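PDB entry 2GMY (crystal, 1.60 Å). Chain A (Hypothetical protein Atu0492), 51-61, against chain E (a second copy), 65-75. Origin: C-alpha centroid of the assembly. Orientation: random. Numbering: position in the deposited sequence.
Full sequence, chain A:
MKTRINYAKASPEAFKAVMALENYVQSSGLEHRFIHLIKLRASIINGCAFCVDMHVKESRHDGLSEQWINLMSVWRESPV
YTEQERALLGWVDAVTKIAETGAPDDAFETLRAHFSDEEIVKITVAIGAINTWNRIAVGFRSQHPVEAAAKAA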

# COMPACT_ATOMS: atom_id res chain seq x y z
N CYS A 51 7.30 -18.18 14.62
CA CYS A 51 7.75 -19.09 13.57
C CYS A 51 9.16 -18.76 13.09
O CYS A 51 9.92 -19.68 12.81
CB CYS A 51 6.76 -19.15 12.41
SG CYS A 51 5.15 -19.89 12.89
N VAL A 52 9.52 -17.48 12.98
CA VAL A 52 10.89 -17.15 12.59
C VAL A 52 11.89 -17.77 13.56
O VAL A 52 12.86 -18.39 13.15
CB VAL A 52 11.12 -15.62 12.45
CG1 VAL A 52 12.62 -15.31 12.28
CG2 VAL A 52 10.32 -15.07 11.26
N ASP A 53 11.63 -17.63 14.85
CA ASP A 53 12.53 -18.19 15.86
C ASP A 53 12.72 -19.68 15.64
O ASP A 53 13.85 -20.18 15.63
CB ASP A 53 12.00 -17.94 17.27
CG ASP A 53 12.99 -18.38 18.34
OD1 ASP A 53 14.10 -17.80 18.38
OD2 ASP A 53 12.65 -19.28 19.15
N MET A 54 11.60 -20.38 15.44
CA MET A 54 11.60 -21.82 15.20
C MET A 54 12.39 -22.19 13.95
O MET A 54 13.21 -23.12 13.95
CB MET A 54 10.16 -22.32 15.07
CG MET A 54 10.00 -23.84 15.02
SD MET A 54 8.26 -24.37 14.86
CE MET A 54 7.53 -23.59 16.27
N HIS A 55 12.13 -21.47 12.87
CA HIS A 55 12.69 -21.87 11.58
C HIS A 55 14.14 -21.45 11.38
O HIS A 55 14.86 -22.09 10.62
CB HIS A 55 11.76 -21.47 10.44
CG HIS A 55 10.39 -22.07 10.59
ND1 HIS A 55 10.21 -23.42 10.77
CD2 HIS A 55 9.16 -21.51 10.64
CE1 HIS A 55 8.92 -23.67 10.91
NE2 HIS A 55 8.26 -22.53 10.83
N VAL A 56 14.55 -20.38 12.06
CA VAL A 56 15.96 -20.02 12.15
C VAL A 56 16.72 -21.22 12.77
O VAL A 56 17.73 -21.70 12.23
CB VAL A 56 16.16 -18.76 13.01
CG1 VAL A 56 17.63 -18.64 13.47
CG2 VAL A 56 15.75 -17.51 12.23
N LYS A 57 16.19 -21.73 13.88
CA LYS A 57 16.84 -22.83 14.62
C LYS A 57 16.86 -24.11 13.79
O LYS A 57 17.88 -24.81 13.76
CB LYS A 57 16.16 -23.04 15.97
CG LYS A 57 16.50 -21.93 16.97
CD LYS A 57 15.54 -21.90 18.15
CE LYS A 57 15.91 -20.79 19.11
NZ LYS A 57 14.90 -20.65 20.21
N GLU A 58 15.75 -24.41 13.12
CA GLU A 58 15.71 -25.60 12.24
C GLU A 58 16.69 -25.51 11.08
O GLU A 58 17.36 -26.50 10.75
CB GLU A 58 14.30 -25.86 11.71
CG GLU A 58 13.31 -26.24 12.80
CD GLU A 58 11.88 -26.09 12.32
OE1 GLU A 58 11.63 -25.24 11.44
OE2 GLU A 58 11.00 -26.82 12.83
N SER A 59 16.77 -24.34 10.44
CA SER A 59 17.70 -24.11 9.34
C SER A 59 19.14 -24.29 9.81
O SER A 59 19.95 -24.93 9.15
CB SER A 59 17.52 -22.70 8.76
OG SER A 59 16.22 -22.56 8.23
N ARG A 60 19.43 -23.72 10.98
CA ARG A 60 20.77 -23.80 11.55
C ARG A 60 21.14 -25.26 11.83
O ARG A 60 22.27 -25.69 11.57
CB ARG A 60 20.86 -22.98 12.84
CG ARG A 60 22.25 -23.03 13.50
CD ARG A 60 22.29 -22.14 14.72
NE ARG A 60 22.09 -20.73 14.36
CZ ARG A 60 21.17 -19.92 14.88
NH1 ARG A 60 20.33 -20.34 15.83
NH2 ARG A 60 21.10 -18.67 14.45
N HIS A 61 20.18 -26.00 12.35
CA HIS A 61 20.41 -27.40 12.69
C HIS A 61 20.79 -28.24 11.47
O HIS A 61 21.62 -29.16 11.57
CB HIS A 61 19.20 -27.98 13.36
CG HIS A 61 19.42 -29.37 13.86
ND1 HIS A 61 20.29 -29.65 14.89
CD2 HIS A 61 18.95 -30.57 13.42
CE1 HIS A 61 20.31 -30.95 15.11
NE2 HIS A 61 19.51 -31.53 14.22
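Chain E 65-75: SEQWINLMSVW

One side-chain oxygen of chain E meets A:Arg60 both directly and through a water. A:Arg60 NH2 donates to E:Asn70 OD1 at 3.0 Å, and the acceptor lies at the edge of the guanidinium, near its plane. The water accepts from A:Arg60 NH1 at 3.0 Å and donates to E:Asn70 OD1 at 2.9 Å. One oxygen of chain E thus serves both terminal guanidinium nitrogens, NH2 directly and NH1 through water.

Chain A is helical throughout 51-61. Chain E opens with E:Ser65 at the N-cap, where E:Trp68 N donates to E:Ser65 OG at 3.1 Å. Helix 66-70 follows. Its axis approaches that of the chain A helix to 10.8 Å, and the N-to-C directions make an angle of 118°. The helices therefore cross obliquely, with their directions more opposed than aligned. The nearest CA atoms are those of A:Asp53 and E:Leu71, 6.8 Å apart. The CA atoms of A:Val56 and E:Asn70 are 7.4 Å apart.

A:Val52 points toward chain E and makes the apolar part of the contact. Its CG1 lies 4.1 Å from E:Leu71 CD1, and its CG2 lies 3.9 Å from E:Val74 CG2. One helical turn on, A:Val56 CG1 packs 3.3 Å from E:Asn70 OD1. A further turn brings A:Arg60 to the same asparagine, and its NH2 also lies 3.9 Å from E:Glu66 CB.

A:Asp53 starts sideways, but its end comes nearer to chain E. Its OD1 lies 3.8 Å from E:Leu71 CD2, and the carboxylate also approaches the side chain of E:Gln67. On the chain A side, A:Lys57 NZ forms a salt bridge with A:Asp53 OD2 at 2.8 Å. The contact buries 380 Å², summed over both stretches.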

# COMPACT_ATOMS: atom_id res chain seq x y z
N SER E 65 23.30 -11.33 20.81
CA SER E 65 22.92 -12.73 20.65
C SER E 65 22.36 -13.00 19.27
O SER E 65 21.83 -12.09 18.62
CB SER E 65 21.89 -13.12 21.70
OG SER E 65 20.64 -12.51 21.43
N GLU E 66 22.45 -14.25 18.83
CA GLU E 66 21.89 -14.63 17.54
C GLU E 66 20.39 -14.37 17.45
O GLU E 66 19.91 -13.91 16.42
CB GLU E 66 22.24 -16.09 17.18
CG GLU E 66 23.73 -16.39 17.07
CD GLU E 66 24.51 -15.48 16.11
OE1 GLU E 66 23.97 -15.03 15.08
OE2 GLU E 66 25.70 -15.23 16.38
N GLN E 67 19.64 -14.63 18.53
CA GLN E 67 18.20 -14.33 18.54
C GLN E 67 17.91 -12.84 18.37
O GLN E 67 17.03 -12.45 17.60
CB GLN E 67 17.53 -14.82 19.82
CG GLN E 67 16.82 -16.14 19.69
CD GLN E 67 15.99 -16.46 20.93
OE1 GLN E 67 15.04 -17.23 20.87
NE2 GLN E 67 16.36 -15.87 22.07
N TRP E 68 18.65 -11.99 19.10
CA TRP E 68 18.49 -10.54 18.97
C TRP E 68 18.68 -10.11 17.52
O TRP E 68 17.97 -9.24 17.01
CB TRP E 68 19.53 -9.86 19.86
CG TRP E 68 19.43 -8.36 20.04
CD1 TRP E 68 18.80 -7.69 21.05
CD2 TRP E 68 20.04 -7.37 19.22
NE1 TRP E 68 18.96 -6.34 20.90
CE2 TRP E 68 19.73 -6.11 19.79
CE3 TRP E 68 20.81 -7.41 18.05
CZ2 TRP E 68 20.17 -4.90 19.23
CZ3 TRP E 68 21.26 -6.20 17.50
CH2 TRP E 68 20.92 -4.97 18.08
N ILE E 69 19.66 -10.73 16.86
CA ILE E 69 19.95 -10.43 15.47
C ILE E 69 18.87 -11.02 14.55
O ILE E 69 18.31 -10.30 13.72
CB ILE E 69 21.34 -10.98 15.05
CG1 ILE E 69 22.47 -10.28 15.83
CG2 ILE E 69 21.55 -10.82 13.56
CD1 ILE E 69 23.87 -10.93 15.62
N ASN E 70 18.60 -12.32 14.70
CA ASN E 70 17.73 -13.07 13.78
C ASN E 70 16.27 -12.59 13.81
O ASN E 70 15.57 -12.68 12.80
CB ASN E 70 17.74 -14.59 14.08
CG ASN E 70 19.17 -15.24 14.08
OD1 ASN E 70 19.40 -16.21 14.81
ND2 ASN E 70 20.09 -14.73 13.27
N LEU E 71 15.83 -12.08 14.96
CA LEU E 71 14.42 -11.70 15.16
C LEU E 71 14.10 -10.24 14.82
O LEU E 71 12.95 -9.79 14.95
CB LEU E 71 13.97 -12.02 16.59
CG LEU E 71 13.50 -13.46 16.87
CD1 LEU E 71 12.23 -13.81 16.09
CD2 LEU E 71 14.58 -14.49 16.58
N MET E 72 15.12 -9.50 14.37
CA MET E 72 14.95 -8.06 14.15
C MET E 72 13.97 -7.76 13.02
O MET E 72 13.32 -6.71 13.00
CB MET E 72 16.30 -7.40 13.87
CG MET E 72 16.29 -5.90 14.02
SD MET E 72 16.14 -5.31 15.74
CE MET E 72 17.70 -5.80 16.51
N SER E 73 13.88 -8.68 12.07
CA SER E 73 12.93 -8.53 10.96
C SER E 73 11.46 -8.60 11.42
O SER E 73 10.56 -8.15 10.69
CB SER E 73 13.19 -9.59 9.91
OG SER E 73 12.94 -10.88 10.45
N VAL E 74 11.23 -9.17 12.60
CA VAL E 74 9.89 -9.45 13.09
C VAL E 74 9.76 -9.07 14.57
O VAL E 74 9.06 -9.74 15.33
CB VAL E 74 9.49 -10.93 12.85
CG1 VAL E 74 9.37 -11.20 11.36
CG2 VAL E 74 10.50 -11.88 13.49
N TRP E 75 10.40 -7.95 14.93
CA TRP E 75 10.56 -7.57 16.33
C TRP E 75 9.26 -7.37 17.11
O TRP E 75 9.21 -7.62 18.32
CB TRP E 75 11.43 -6.31 16.44
CG TRP E 75 10.73 -5.06 15.95
CD1 TRP E 75 10.76 -4.54 14.67
CD2 TRP E 75 9.92 -4.17 16.73
NE1 TRP E 75 10.00 -3.40 14.61
CE2 TRP E 75 9.47 -3.15 15.85
CE3 TRP E 75 9.51 -4.14 18.07
CZ2 TRP E 75 8.65 -2.10 16.29
CZ3 TRP E 75 8.68 -3.10 18.49
CH2 TRP E 75 8.27 -2.09 17.61
O HOH W 1 18.64 -18.13 16.82